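Local coordinates for botulinum neurotoxin type G (Clostridium botulinum, PDB 3MPP), which attaches the neurotoxin to the surface of its target cell through this receptor-binding domain, ahead of delivery of the light-chain protease into the cytosol, at residues A[238-246]-A[416-425]; A[97-105]-A[113-121]. The protein carries 4 engineered substitutions. All coordinates share one frame; numbering follows the deposited sequence.

Contact 1. Residues A[238-246]-A[416-425]; sequences TQYYLFNQG and LGCNWQFIPV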
ATOM      1  N   THR A 238      16.264   7.208   1.345  1.00 23.21           N
ATOM      2  CA  THR A 238      15.475   6.890   0.158  1.00 21.39           C
ATOM      3  C   THR A 238      14.691   8.123  -0.291  1.00 21.96           C
ATOM      4  O   THR A 238      14.045   8.790   0.528  1.00 21.24           O
ATOM      5  CB  THR A 238      14.473   5.760   0.487  1.00 20.94           C
ATOM      6  OG1 THR A 238      15.201   4.609   0.931  1.00 22.99           O
ATOM      7  CG2 THR A 238      13.568   5.403  -0.726  1.00 23.91           C
ATOM      8  N   GLN A 239      14.708   8.411  -1.587  1.00 22.97           N
ATOM      9  CA  GLN A 239      13.972   9.579  -2.093  1.00 24.50           C
ATOM     10  C   GLN A 239      12.462   9.374  -2.076  1.00 26.89           C
ATOM     11  O   GLN A 239      11.958   8.373  -2.589  1.00 19.14           O
ATOM     12  CB  GLN A 239      14.436   9.942  -3.497  1.00 21.35           C
ATOM     13  CG  GLN A 239      15.906  10.382  -3.553  1.00 20.56           C
ATOM     14  CD  GLN A 239      16.408  10.408  -4.972  1.00 30.36           C
ATOM     15  OE1 GLN A 239      16.121   9.501  -5.745  1.00 27.84           O
ATOM     16  NE2 GLN A 239      17.127  11.459  -5.335  1.00 27.20           N
ATOM     17  N   TYR A 240      11.753  10.347  -1.505  1.00 17.84           N
ATOM     18  CA  TYR A 240      10.307  10.291  -1.357  1.00 19.37           C
ATOM     19  C   TYR A 240       9.670  11.621  -1.726  1.00 22.83           C
ATOM     20  O   TYR A 240      10.117  12.675  -1.262  1.00 21.29           O
ATOM     21  CB  TYR A 240       9.936  10.054   0.100  1.00 19.22           C
ATOM     22  CG  TYR A 240      10.213   8.670   0.638  1.00 18.40           C
ATOM     23  CD1 TYR A 240       9.699   7.534   0.012  1.00 20.12           C
ATOM     24  CD2 TYR A 240      10.948   8.503   1.806  1.00 17.28           C
ATOM     25  CE1 TYR A 240       9.937   6.253   0.535  1.00 14.78           C
ATOM     26  CE2 TYR A 240      11.197   7.235   2.333  1.00 17.59           C
ATOM     27  CZ  TYR A 240      10.680   6.117   1.695  1.00 21.13           C
ATOM     28  OH  TYR A 240      10.921   4.855   2.226  1.00 25.16           O
ATOM     29  N   TYR A 241       8.612  11.561  -2.527  1.00 15.63           N
ATOM     30  CA  TYR A 241       7.691  12.685  -2.689  1.00 19.94           C
ATOM     31  C   TYR A 241       6.658  12.606  -1.565  1.00 23.65           C
ATOM     32  O   TYR A 241       6.533  11.580  -0.891  1.00 21.03           O
ATOM     33  CB  TYR A 241       7.049  12.647  -4.090  1.00 20.33           C
ATOM     34  CG  TYR A 241       8.105  12.757  -5.167  1.00 19.28           C
ATOM     35  CD1 TYR A 241       8.638  13.996  -5.507  1.00 19.49           C
ATOM     36  CD2 TYR A 241       8.604  11.625  -5.806  1.00 26.16           C
ATOM     37  CE1 TYR A 241       9.642  14.116  -6.476  1.00 23.70           C
ATOM     38  CE2 TYR A 241       9.609  11.730  -6.776  1.00 24.81           C
ATOM     39  CZ  TYR A 241      10.112  12.981  -7.105  1.00 23.71           C
ATOM     40  OH  TYR A 241      11.085  13.100  -8.057  1.00 25.87           O
ATOM     41  N   LEU A 242       5.930  13.690  -1.345  1.00 19.05           N
ATOM     42  CA  LEU A 242       5.122  13.804  -0.148  1.00 22.05           C
ATOM     43  C   LEU A 242       3.651  13.879  -0.510  1.00 23.51           C
ATOM     44  O   LEU A 242       3.252  14.581  -1.447  1.00 22.53           O
ATOM     45  CB  LEU A 242       5.568  15.023   0.675  1.00 25.11           C
ATOM     46  CG  LEU A 242       5.136  15.176   2.140  1.00 29.33           C
ATOM     47  CD1 LEU A 242       5.504  13.947   2.998  1.00 26.68           C
ATOM     48  CD2 LEU A 242       5.723  16.457   2.746  1.00 23.16           C
ATOM     49  N   PHE A 243       2.850  13.105   0.207  1.00 23.16           N
ATOM     50  CA  PHE A 243       1.415  13.090  -0.008  1.00 19.37           C
ATOM     51  C   PHE A 243       0.695  13.468   1.288  1.00 20.44           C
ATOM     52  O   PHE A 243       1.042  12.962   2.356  1.00 19.59           O
ATOM     53  CB  PHE A 243       0.985  11.705  -0.504  1.00 22.01           C
ATOM     54  CG  PHE A 243      -0.500  11.496  -0.554  1.00 22.04           C
ATOM     55  CD1 PHE A 243      -1.229  11.848  -1.684  1.00 21.93           C
ATOM     56  CD2 PHE A 243      -1.170  10.903   0.512  1.00 21.53           C
ATOM     57  CE1 PHE A 243      -2.603  11.644  -1.738  1.00 25.39           C
ATOM     58  CE2 PHE A 243      -2.563  10.698   0.461  1.00 26.35           C
ATOM     59  CZ  PHE A 243      -3.269  11.059  -0.660  1.00 23.86           C
ATOM     60  N   ASN A 244      -0.295  14.355   1.177  1.00 17.45           N
ATOM     61  CA  ASN A 244      -1.141  14.748   2.310  1.00 24.18           C
ATOM     62  C   ASN A 244      -2.543  14.127   2.256  1.00 23.74           C
ATOM     63  O   ASN A 244      -3.294  14.364   1.314  1.00 25.44           O
ATOM     64  CB  ASN A 244      -1.248  16.277   2.400  1.00 17.00           C
ATOM     65  CG  ASN A 244      -1.889  16.727   3.686  1.00 23.24           C
ATOM     66  OD1 ASN A 244      -3.104  16.715   3.804  1.00 24.53           O
ATOM     67  ND2 ASN A 244      -1.067  17.110   4.670  1.00 19.81           N
ATOM     68  N   GLN A 245      -2.901  13.357   3.282  1.00 21.88           N
ATOM     69  CA  GLN A 245      -4.195  12.684   3.314  1.00 21.45           C
ATOM     70  C   GLN A 245      -5.382  13.658   3.346  1.00 22.61           C
ATOM     71  O   GLN A 245      -6.425  13.365   2.789  1.00 22.19           O
ATOM     72  CB  GLN A 245      -4.308  11.705   4.491  1.00 24.91           C
ATOM     73  CG  GLN A 245      -5.669  10.961   4.512  1.00 22.60           C
ATOM     74  CD  GLN A 245      -5.857  10.090   5.738  1.00 30.75           C
ATOM     75  OE1 GLN A 245      -5.264  10.336   6.782  1.00 27.75           O
ATOM     76  NE2 GLN A 245      -6.670   9.045   5.608  1.00 30.09           N
ATOM     77  N   GLY A 246      -5.219  14.814   3.982  1.00 22.52           N
ATOM     78  CA  GLY A 246      -6.310  15.775   4.060  1.00 25.31           C
ATOM     79  C   GLY A 246      -6.490  16.634   2.815  1.00 26.91           C
ATOM     80  O   GLY A 246      -7.590  17.100   2.524  1.00 29.60           O
ATOM     81  N   LEU A 416      -7.527  15.738   8.974  1.00 22.32           N
ATOM     82  CA  LEU A 416      -6.628  14.828   8.261  1.00 24.15           C
ATOM     83  C   LEU A 416      -5.400  15.530   7.683  1.00 23.98           C
ATOM     84  O   LEU A 416      -4.523  14.871   7.143  1.00 19.81           O
ATOM     85  CB  LEU A 416      -7.388  14.104   7.133  1.00 28.22           C
ATOM     86  CG  LEU A 416      -8.646  13.329   7.552  1.00 29.37           C
ATOM     87  CD1 LEU A 416      -9.377  12.734   6.338  1.00 37.25           C
ATOM     88  CD2 LEU A 416      -8.303  12.237   8.590  1.00 25.57           C
ATOM     89  N   GLY A 417      -5.348  16.857   7.794  1.00 21.37           N
ATOM     90  CA  GLY A 417      -4.221  17.622   7.263  1.00 21.35           C
ATOM     91  C   GLY A 417      -2.830  17.337   7.843  1.00 26.01           C
ATOM     92  O   GLY A 417      -1.820  17.779   7.293  1.00 21.25           O
ATOM     93  N   CYS A 418      -2.768  16.642   8.973  1.00 22.54           N
ATOM     94  CA  CYS A 418      -1.480  16.287   9.562  1.00 17.18           C
ATOM     95  C   CYS A 418      -1.116  14.847   9.247  1.00 16.30           C
ATOM     96  O   CYS A 418      -0.206  14.294   9.856  1.00 19.30           O
ATOM     97  CB  CYS A 418      -1.494  16.462  11.091  1.00 18.09           C
ATOM     98  SG  CYS A 418      -2.924  15.686  11.914  1.00 25.38           S
ATOM     99  N   ASN A 419      -1.808  14.244   8.291  1.00 18.25           N
ATOM    100  CA  ASN A 419      -1.492  12.854   7.941  1.00 18.49           C
ATOM    101  C   ASN A 419      -0.800  12.814   6.600  1.00 21.15           C
ATOM    102  O   ASN A 419      -1.335  13.311   5.614  1.00 18.83           O
ATOM    103  CB  ASN A 419      -2.755  11.994   7.910  1.00 17.60           C
ATOM    104  CG  ASN A 419      -3.458  11.967   9.243  1.00 25.29           C
ATOM    105  OD1 ASN A 419      -2.808  11.978  10.286  1.00 25.26           O
ATOM    106  ND2 ASN A 419      -4.791  11.941   9.220  1.00 24.21           N
ATOM    107  N   TRP A 420       0.378  12.193   6.574  1.00 15.84           N
ATOM    108  CA  TRP A 420       1.228  12.194   5.395  1.00 15.59           C
ATOM    109  C   TRP A 420       1.563  10.790   4.933  1.00 21.31           C
ATOM    110  O   TRP A 420       1.553   9.845   5.736  1.00 20.91           O
ATOM    111  CB  TRP A 420       2.546  12.907   5.727  1.00 19.64           C
ATOM    112  CG  TRP A 420       2.387  14.345   6.212  1.00 22.04           C
ATOM    113  CD1 TRP A 420       2.301  14.773   7.514  1.00 21.32           C
ATOM    114  CD2 TRP A 420       2.308  15.534   5.394  1.00 23.62           C
ATOM    115  NE1 TRP A 420       2.167  16.158   7.550  1.00 19.69           N
ATOM    116  CE2 TRP A 420       2.178  16.644   6.271  1.00 21.47           C
ATOM    117  CE3 TRP A 420       2.332  15.767   4.015  1.00 19.53           C
ATOM    118  CZ2 TRP A 420       2.080  17.964   5.807  1.00 19.36           C
ATOM    119  CZ3 TRP A 420       2.234  17.084   3.555  1.00 21.77           C
ATOM    120  CH2 TRP A 420       2.097  18.161   4.452  1.00 17.28           C
ATOM    121  N   GLN A 421       1.864  10.661   3.642  1.00 18.50           N
ATOM    122  CA  GLN A 421       2.487   9.444   3.131  1.00 16.07           C
ATOM    123  C   GLN A 421       3.690   9.803   2.278  1.00 21.43           C
ATOM    124  O   GLN A 421       3.726  10.856   1.630  1.00 19.77           O
ATOM    125  CB  GLN A 421       1.482   8.619   2.316  1.00 12.71           C
ATOM    126  CG  GLN A 421       0.265   8.160   3.142  1.00 19.46           C
ATOM    127  CD  GLN A 421      -0.693   7.317   2.333  1.00 26.03           C
ATOM    128  OE1 GLN A 421      -0.275   6.522   1.491  1.00 26.04           O
ATOM    129  NE2 GLN A 421      -1.989   7.474   2.595  1.00 24.08           N
ATOM    130  N   PHE A 422       4.678   8.923   2.294  1.00 17.84           N
ATOM    131  CA  PHE A 422       5.896   9.113   1.528  1.00 18.25           C
ATOM    132  C   PHE A 422       5.865   8.242   0.262  1.00 21.28           C
ATOM    133  O   PHE A 422       5.619   7.029   0.334  1.00 19.26           O
ATOM    134  CB  PHE A 422       7.105   8.760   2.393  1.00 16.48           C
ATOM    135  CG  PHE A 422       7.357   9.753   3.532  1.00 27.12           C
ATOM    136  CD1 PHE A 422       8.161  10.876   3.338  1.00 29.93           C
ATOM    137  CD2 PHE A 422       6.790   9.560   4.784  1.00 24.36           C
ATOM    138  CE1 PHE A 422       8.400  11.786   4.371  1.00 28.04           C
ATOM    139  CE2 PHE A 422       7.026  10.470   5.837  1.00 23.40           C
ATOM    140  CZ  PHE A 422       7.830  11.584   5.622  1.00 24.26           C
ATOM    141  N   ILE A 423       6.132   8.856  -0.885  1.00 21.91           N
ATOM    142  CA  ILE A 423       6.016   8.170  -2.177  1.00 22.89           C
ATOM    143  C   ILE A 423       7.381   8.013  -2.862  1.00 22.42           C
ATOM    144  O   ILE A 423       7.936   8.979  -3.371  1.00 18.10           O
ATOM    145  CB  ILE A 423       5.081   8.947  -3.152  1.00 23.67           C
ATOM    146  CG1 ILE A 423       3.794   9.388  -2.456  1.00 21.66           C
ATOM    147  CG2 ILE A 423       4.758   8.090  -4.372  1.00 25.20           C
ATOM    148  CD1 ILE A 423       2.791  10.082  -3.432  1.00 21.57           C
ATOM    149  N   PRO A 424       7.933   6.789  -2.857  1.00 18.81           N
ATOM    150  CA  PRO A 424       9.118   6.530  -3.677  1.00 21.54           C
ATOM    151  C   PRO A 424       8.735   6.227  -5.119  1.00 23.99           C
ATOM    152  O   PRO A 424       7.640   5.712  -5.366  1.00 19.83           O
ATOM    153  CB  PRO A 424       9.708   5.257  -3.061  1.00 22.43           C
ATOM    154  CG  PRO A 424       8.526   4.571  -2.357  1.00 24.81           C
ATOM    155  CD  PRO A 424       7.401   5.570  -2.214  1.00 18.93           C
ATOM    156  N   VAL A 425       9.634   6.523  -6.055  1.00 23.56           N
ATOM    157  CA  VAL A 425       9.444   6.119  -7.444  1.00 24.58           C
ATOM    158  C   VAL A 425       9.436   4.597  -7.503  1.00 22.35           C
ATOM    159  O   VAL A 425      10.358   3.959  -7.007  1.00 21.22           O
ATOM    160  CB  VAL A 425      10.579   6.627  -8.361  1.00 24.02           C
ATOM    161  CG1 VAL A 425      10.342   6.139  -9.783  1.00 33.11           C
ATOM    162  CG2 VAL A 425      10.680   8.147  -8.313  1.00 20.31           C
TER
HETATM  163  O   HOH W   1      12.294   7.288  -5.040  1.00 20.43           O
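In the beta-trefoil of the C-terminal receptor-binding subdomain, strand 239-244, the first of this fold, pairs antiparallel with strand 420-423, its last, so the contact closes the fold end to end. Tyr241 with Ile423 and Phe243 with Gln421 are the hydrogen-bonded pairs; the bond from Gln421 N to Phe243 O measures 2.8 Å. Beyond the strand, Gln245 N continues the ladder to Asn419 O. The amide of Asn244 stands nearly perpendicular (88°) to the Trp420 indole and places ND2 over one face toward its rim, 3.3 Å from Trp420 CH2. CG of Asn244 is anti to the backbone N (chi1 -169°), which carries the amide across to the 416-419 type I turn; there ND2 gives a straight bond (168°) to Gly417 O, 2.8 Å away, arriving from above that carbonyl's plane. On the same side of the sheet Leu242 sets CG 3.4 Å from Trp420 CE3 and lays CD1 over a face of the Phe422 ring. Farther along, Phe422 CB sits over the Tyr240 ring, 3.8 Å from its centroid, while Pro424 CG approaches Tyr240 CE1. A water joins Gln239 O to Val425 N where the strands part. Around the pair, strand 285-289 flanks 239-244 through Tyr240 and Phe285, Trp420 NE1 bonds to Phe377 O, and Ile379 of strand 373-382 packs on Asn244 and Trp420.

Contact 2. Residues A[97-105]-A[113-121]; sequences IKNDSGWKV and IWTLIDVNA
Trp103 and Trp114 meet across the beta hairpin of strands 103-108 and 111-117, in the lectin-like jelly roll of the N-terminal receptor-binding subdomain. Trp114 CH2 comes over one face of the Trp103 indole near its rim, 3.4 Å from Trp103 CG; the five-membered ring of Trp103 and the six-membered ring of Trp114 are tilted 30° and slid so far apart that they barely overlap. With CG anti to the backbone N (chi1 171°), the Trp114 ring leans across to the neighbouring strand, where Val105 CG2 meets its edge in plane, 3.7 Å from CE3. On the other face of the sheet the extended Lys104 chain runs alongside Thr115, CG to CB 3.9 Å. Backbone bonds at Lys104-Thr115 and Gly102-Ile117 hold this register, and a water ties Lys104 O and Ile113 O to Thr115 OG1, which also bonds to Ser125 OG. Farther out, Ile69 of strand 67-74, in the facing sheet, packs on both tryptophans, and Phe67 meets the Trp103 ring. The 98-101 type I' turn and an Asx turn at Asp118 lie at the hairpin's open end. There Ile117 O takes two bonds, from Gly102 N in the carbonyl plane at 3.2 Å and from Ser101 OG, tilted 20° from that plane, at 2.8 Å.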
ATOM      1  N   ILE A  97      -7.039 -26.596  -9.274  1.00 41.65           N
ATOM      2  CA  ILE A  97      -7.926 -27.137 -10.294  1.00 39.06           C
ATOM      3  C   ILE A  97      -7.543 -28.572 -10.610  1.00 53.31           C
ATOM      4  O   ILE A  97      -6.368 -28.929 -10.594  1.00 49.32           O
ATOM      5  CB  ILE A  97      -7.816 -26.327 -11.602  1.00 42.69           C
ATOM      6  CG1 ILE A  97      -8.234 -24.863 -11.384  1.00 46.34           C
ATOM      7  CG2 ILE A  97      -8.609 -27.000 -12.734  1.00 41.53           C
ATOM      8  CD1 ILE A  97      -9.729 -24.637 -11.380  1.00 48.07           C
ATOM      9  N   LYS A  98      -8.545 -29.388 -10.904  1.00 55.26           N
ATOM     10  CA  LYS A  98      -8.321 -30.776 -11.261  1.00 60.09           C
ATOM     11  C   LYS A  98      -9.451 -31.218 -12.173  1.00 61.50           C
ATOM     12  O   LYS A  98     -10.622 -31.023 -11.851  1.00 62.61           O
ATOM     13  CB  LYS A  98      -8.286 -31.629  -9.999  1.00 71.18           C
ATOM     14  CG  LYS A  98      -8.191 -33.117 -10.237  1.00 83.30           C
ATOM     15  CD  LYS A  98      -8.324 -33.838  -8.916  1.00 95.99           C
ATOM     16  CE  LYS A  98      -8.500 -35.323  -9.104  1.00109.02           C
ATOM     17  NZ  LYS A  98      -9.102 -35.919  -7.883  1.00118.65           N
ATOM     18  N   ASN A  99      -9.096 -31.805 -13.312  1.00 56.22           N
ATOM     19  CA  ASN A  99     -10.084 -32.169 -14.319  1.00 61.68           C
ATOM     20  C   ASN A  99     -10.985 -30.976 -14.653  1.00 60.89           C
ATOM     21  O   ASN A  99     -12.212 -31.115 -14.766  1.00 61.23           O
ATOM     22  CB  ASN A  99     -10.929 -33.352 -13.842  1.00 61.84           C
ATOM     23  CG  ASN A  99     -10.088 -34.560 -13.467  1.00 66.34           C
ATOM     24  OD1 ASN A  99      -9.403 -35.143 -14.308  1.00 61.20           O
ATOM     25  ND2 ASN A  99     -10.154 -34.954 -12.198  1.00 72.01           N
ATOM     26  N   ASP A 100     -10.368 -29.804 -14.779  1.00 52.71           N
ATOM     27  CA  ASP A 100     -11.071 -28.580 -15.163  1.00 59.92           C
ATOM     28  C   ASP A 100     -12.013 -28.059 -14.083  1.00 61.50           C
ATOM     29  O   ASP A 100     -12.803 -27.149 -14.332  1.00 71.59           O
ATOM     30  CB  ASP A 100     -11.839 -28.792 -16.470  1.00 62.20           C
ATOM     31  CG  ASP A 100     -10.922 -29.022 -17.645  1.00 66.68           C
ATOM     32  OD1 ASP A 100      -9.893 -28.324 -17.729  1.00 63.57           O
ATOM     33  OD2 ASP A 100     -11.231 -29.895 -18.486  1.00 79.44           O
ATOM     34  N   SER A 101     -11.925 -28.631 -12.886  1.00 54.22           N
ATOM     35  CA  SER A 101     -12.798 -28.238 -11.783  1.00 53.55           C
ATOM     36  C   SER A 101     -12.017 -27.880 -10.515  1.00 58.31           C
ATOM     37  O   SER A 101     -11.059 -28.562 -10.146  1.00 55.86           O
ATOM     38  CB  SER A 101     -13.807 -29.343 -11.479  1.00 64.44           C
ATOM     39  OG  SER A 101     -14.532 -29.051 -10.299  1.00 67.68           O
ATOM     40  N   GLY A 102     -12.442 -26.806  -9.852  1.00 54.73           N
ATOM     41  CA  GLY A 102     -11.794 -26.330  -8.644  1.00 53.80           C
ATOM     42  C   GLY A 102     -12.041 -24.844  -8.485  1.00 51.53           C
ATOM     43  O   GLY A 102     -13.126 -24.368  -8.820  1.00 48.57           O
ATOM     44  N   TRP A 103     -11.039 -24.112  -7.994  1.00 45.67           N
ATOM     45  CA  TRP A 103     -11.131 -22.656  -7.885  1.00 45.76           C
ATOM     46  C   TRP A 103      -9.914 -21.946  -8.454  1.00 45.42           C
ATOM     47  O   TRP A 103      -8.809 -22.491  -8.486  1.00 46.76           O
ATOM     48  CB  TRP A 103     -11.336 -22.202  -6.438  1.00 44.92           C
ATOM     49  CG  TRP A 103     -10.224 -22.577  -5.498  1.00 42.33           C
ATOM     50  CD1 TRP A 103     -10.207 -23.643  -4.645  1.00 53.41           C
ATOM     51  CD2 TRP A 103      -8.983 -21.881  -5.293  1.00 46.24           C
ATOM     52  NE1 TRP A 103      -9.034 -23.662  -3.932  1.00 59.87           N
ATOM     53  CE2 TRP A 103      -8.264 -22.592  -4.309  1.00 47.83           C
ATOM     54  CE3 TRP A 103      -8.405 -20.735  -5.856  1.00 43.46           C
ATOM     55  CZ2 TRP A 103      -7.001 -22.196  -3.873  1.00 45.32           C
ATOM     56  CZ3 TRP A 103      -7.146 -20.338  -5.416  1.00 46.17           C
ATOM     57  CH2 TRP A 103      -6.459 -21.065  -4.436  1.00 41.24           C
ATOM     58  N   LYS A 104     -10.122 -20.710  -8.881  1.00 42.91           N
ATOM     59  CA  LYS A 104      -9.024 -19.896  -9.374  1.00 42.28           C
ATOM     60  C   LYS A 104      -9.234 -18.441  -8.994  1.00 44.78           C
ATOM     61  O   LYS A 104     -10.368 -17.964  -8.916  1.00 43.02           O
ATOM     62  CB  LYS A 104      -8.890 -20.034 -10.890  1.00 47.57           C
ATOM     63  CG  LYS A 104      -9.974 -19.323 -11.681  1.00 49.85           C
ATOM     64  CD  LYS A 104      -9.812 -19.561 -13.182  1.00 58.60           C
ATOM     65  CE  LYS A 104     -10.897 -18.838 -13.977  1.00 58.85           C
ATOM     66  NZ  LYS A 104     -10.594 -18.769 -15.439  1.00 59.05           N
ATOM     67  N   VAL A 105      -8.125 -17.757  -8.737  1.00 39.11           N
ATOM     68  CA  VAL A 105      -8.114 -16.317  -8.599  1.00 37.28           C
ATOM     69  C   VAL A 105      -7.512 -15.752  -9.885  1.00 36.32           C
ATOM     70  O   VAL A 105      -6.442 -16.185 -10.337  1.00 32.64           O
ATOM     71  CB  VAL A 105      -7.286 -15.879  -7.366  1.00 31.82           C
ATOM     72  CG1 VAL A 105      -7.156 -14.355  -7.310  1.00 34.72           C
ATOM     73  CG2 VAL A 105      -7.922 -16.409  -6.085  1.00 39.13           C
ATOM     74  N   ILE A 113     -10.797 -11.342  -9.344  1.00 36.05           N
ATOM     75  CA  ILE A 113     -11.923 -12.239  -9.622  1.00 30.99           C
ATOM     76  C   ILE A 113     -11.750 -13.626  -9.014  1.00 41.49           C
ATOM     77  O   ILE A 113     -10.707 -14.259  -9.167  1.00 37.98           O
ATOM     78  CB  ILE A 113     -12.101 -12.445 -11.139  1.00 35.54           C
ATOM     79  CG1 ILE A 113     -12.341 -11.115 -11.851  1.00 43.53           C
ATOM     80  CG2 ILE A 113     -13.218 -13.431 -11.423  1.00 35.59           C
ATOM     81  CD1 ILE A 113     -12.243 -11.232 -13.363  1.00 47.48           C
ATOM     82  N   TRP A 114     -12.794 -14.094  -8.342  1.00 37.91           N
ATOM     83  CA  TRP A 114     -12.839 -15.434  -7.773  1.00 46.17           C
ATOM     84  C   TRP A 114     -13.824 -16.303  -8.573  1.00 45.97           C
ATOM     85  O   TRP A 114     -14.959 -15.905  -8.806  1.00 51.42           O
ATOM     86  CB  TRP A 114     -13.282 -15.328  -6.310  1.00 49.01           C
ATOM     87  CG  TRP A 114     -13.578 -16.623  -5.612  1.00 54.90           C
ATOM     88  CD1 TRP A 114     -14.810 -17.097  -5.255  1.00 58.56           C
ATOM     89  CD2 TRP A 114     -12.627 -17.585  -5.143  1.00 52.47           C
ATOM     90  NE1 TRP A 114     -14.682 -18.297  -4.603  1.00 59.48           N
ATOM     91  CE2 TRP A 114     -13.354 -18.619  -4.520  1.00 56.80           C
ATOM     92  CE3 TRP A 114     -11.234 -17.673  -5.186  1.00 49.08           C
ATOM     93  CZ2 TRP A 114     -12.734 -19.727  -3.953  1.00 58.33           C
ATOM     94  CZ3 TRP A 114     -10.625 -18.774  -4.622  1.00 50.60           C
ATOM     95  CH2 TRP A 114     -11.373 -19.785  -4.011  1.00 50.74           C
ATOM     96  N   THR A 115     -13.385 -17.481  -8.997  1.00 43.30           N
ATOM     97  CA  THR A 115     -14.203 -18.335  -9.849  1.00 50.72           C
ATOM     98  C   THR A 115     -14.262 -19.771  -9.345  1.00 52.03           C
ATOM     99  O   THR A 115     -13.236 -20.354  -8.975  1.00 45.93           O
ATOM    100  CB  THR A 115     -13.687 -18.348 -11.308  1.00 47.37           C
ATOM    101  OG1 THR A 115     -13.754 -17.026 -11.861  1.00 45.16           O
ATOM    102  CG2 THR A 115     -14.519 -19.295 -12.152  1.00 44.72           C
ATOM    103  N   LEU A 116     -15.475 -20.324  -9.323  1.00 46.83           N
ATOM    104  CA  LEU A 116     -15.701 -21.724  -8.988  1.00 55.65           C
ATOM    105  C   LEU A 116     -16.214 -22.428 -10.227  1.00 61.34           C
ATOM    106  O   LEU A 116     -17.115 -21.935 -10.903  1.00 65.27           O
ATOM    107  CB  LEU A 116     -16.726 -21.858  -7.860  1.00 62.68           C
ATOM    108  CG  LEU A 116     -16.297 -21.351  -6.483  1.00 67.96           C
ATOM    109  CD1 LEU A 116     -17.502 -21.249  -5.552  1.00 75.88           C
ATOM    110  CD2 LEU A 116     -15.230 -22.257  -5.892  1.00 67.24           C
ATOM    111  N   ILE A 117     -15.623 -23.575 -10.538  1.00 65.86           N
ATOM    112  CA  ILE A 117     -16.006 -24.333 -11.714  1.00 62.62           C
ATOM    113  C   ILE A 117     -16.292 -25.772 -11.318  1.00 63.72           C
ATOM    114  O   ILE A 117     -15.474 -26.416 -10.651  1.00 59.92           O
ATOM    115  CB  ILE A 117     -14.899 -24.301 -12.786  1.00 67.27           C
ATOM    116  CG1 ILE A 117     -14.527 -22.852 -13.112  1.00 71.62           C
ATOM    117  CG2 ILE A 117     -15.337 -25.070 -14.041  1.00 61.34           C
ATOM    118  CD1 ILE A 117     -13.485 -22.709 -14.192  1.00 80.01           C
ATOM    119  N   ASP A 118     -17.463 -26.267 -11.707  1.00 65.35           N
ATOM    120  CA  ASP A 118     -17.853 -27.630 -11.367  1.00 65.62           C
ATOM    121  C   ASP A 118     -17.297 -28.650 -12.362  1.00 68.65           C
ATOM    122  O   ASP A 118     -16.565 -28.304 -13.301  1.00 65.71           O
ATOM    123  CB  ASP A 118     -19.378 -27.759 -11.235  1.00 76.28           C
ATOM    124  CG  ASP A 118     -20.110 -27.528 -12.550  1.00 81.44           C
ATOM    125  OD1 ASP A 118     -19.471 -27.590 -13.627  1.00 73.21           O
ATOM    126  OD2 ASP A 118     -21.338 -27.292 -12.501  1.00 82.65           O
ATOM    127  N   VAL A 119     -17.655 -29.911 -12.148  1.00 76.97           N
ATOM    128  CA  VAL A 119     -17.125 -31.015 -12.941  1.00 72.99           C
ATOM    129  C   VAL A 119     -17.618 -31.013 -14.387  1.00 83.10           C
ATOM    130  O   VAL A 119     -17.106 -31.762 -15.226  1.00 83.07           O
ATOM    131  CB  VAL A 119     -17.471 -32.360 -12.291  1.00 70.88           C
ATOM    132  CG1 VAL A 119     -16.494 -32.663 -11.163  1.00 67.02           C
ATOM    133  CG2 VAL A 119     -18.903 -32.334 -11.778  1.00 74.44           C
ATOM    134  N   ASN A 120     -18.615 -30.182 -14.675  1.00 84.00           N
ATOM    135  CA  ASN A 120     -19.155 -30.085 -16.028  1.00 82.57           C
ATOM    136  C   ASN A 120     -18.654 -28.842 -16.764  1.00 77.90           C
ATOM    137  O   ASN A 120     -19.088 -28.551 -17.880  1.00 74.40           O
ATOM    138  CB  ASN A 120     -20.681 -30.107 -15.991  1.00 80.99           C
ATOM    139  CG  ASN A 120     -21.234 -31.448 -15.549  1.00 88.56           C
ATOM    140  OD1 ASN A 120     -22.067 -31.521 -14.644  1.00 90.48           O
ATOM    141  ND2 ASN A 120     -20.771 -32.524 -16.188  1.00 89.52           N
ATOM    142  N   ALA A 121     -17.735 -28.123 -16.123  1.00 67.44           N
ATOM    143  CA  ALA A 121     -17.177 -26.881 -16.649  1.00 71.61           C
ATOM    144  C   ALA A 121     -18.159 -25.711 -16.593  1.00 75.37           C
ATOM    145  O   ALA A 121     -18.002 -24.723 -17.311  1.00 80.51           O
ATOM    146  CB  ALA A 121     -16.628 -27.070 -18.065  1.00 71.97           C
TER
HETATM  147  O   HOH W   2     -11.120 -16.283 -11.311  1.00 38.22           O

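Overall arrangement
Contact 1 and contact 2 belong to the two halves of the receptor-binding domain: 97-105 with 113-121 sit in the N-terminal jelly roll, and 238-246 with 416-425 in the C-terminal trefoil. Their centres are 42 Å apart on opposite sides of the chain's centre, and their nearest atoms stay about 23 Å from each other, so neither touches the other. They also differ in reach: contact 2 joins neighbouring strands of one hairpin, whereas contact 1 brings together segments 170 residues apart at their closest ends. Only contact 1 approaches the inferred ganglioside-binding site, with Gly417 about 7 Å from the side chain of Trp402; contact 2 lies away from it.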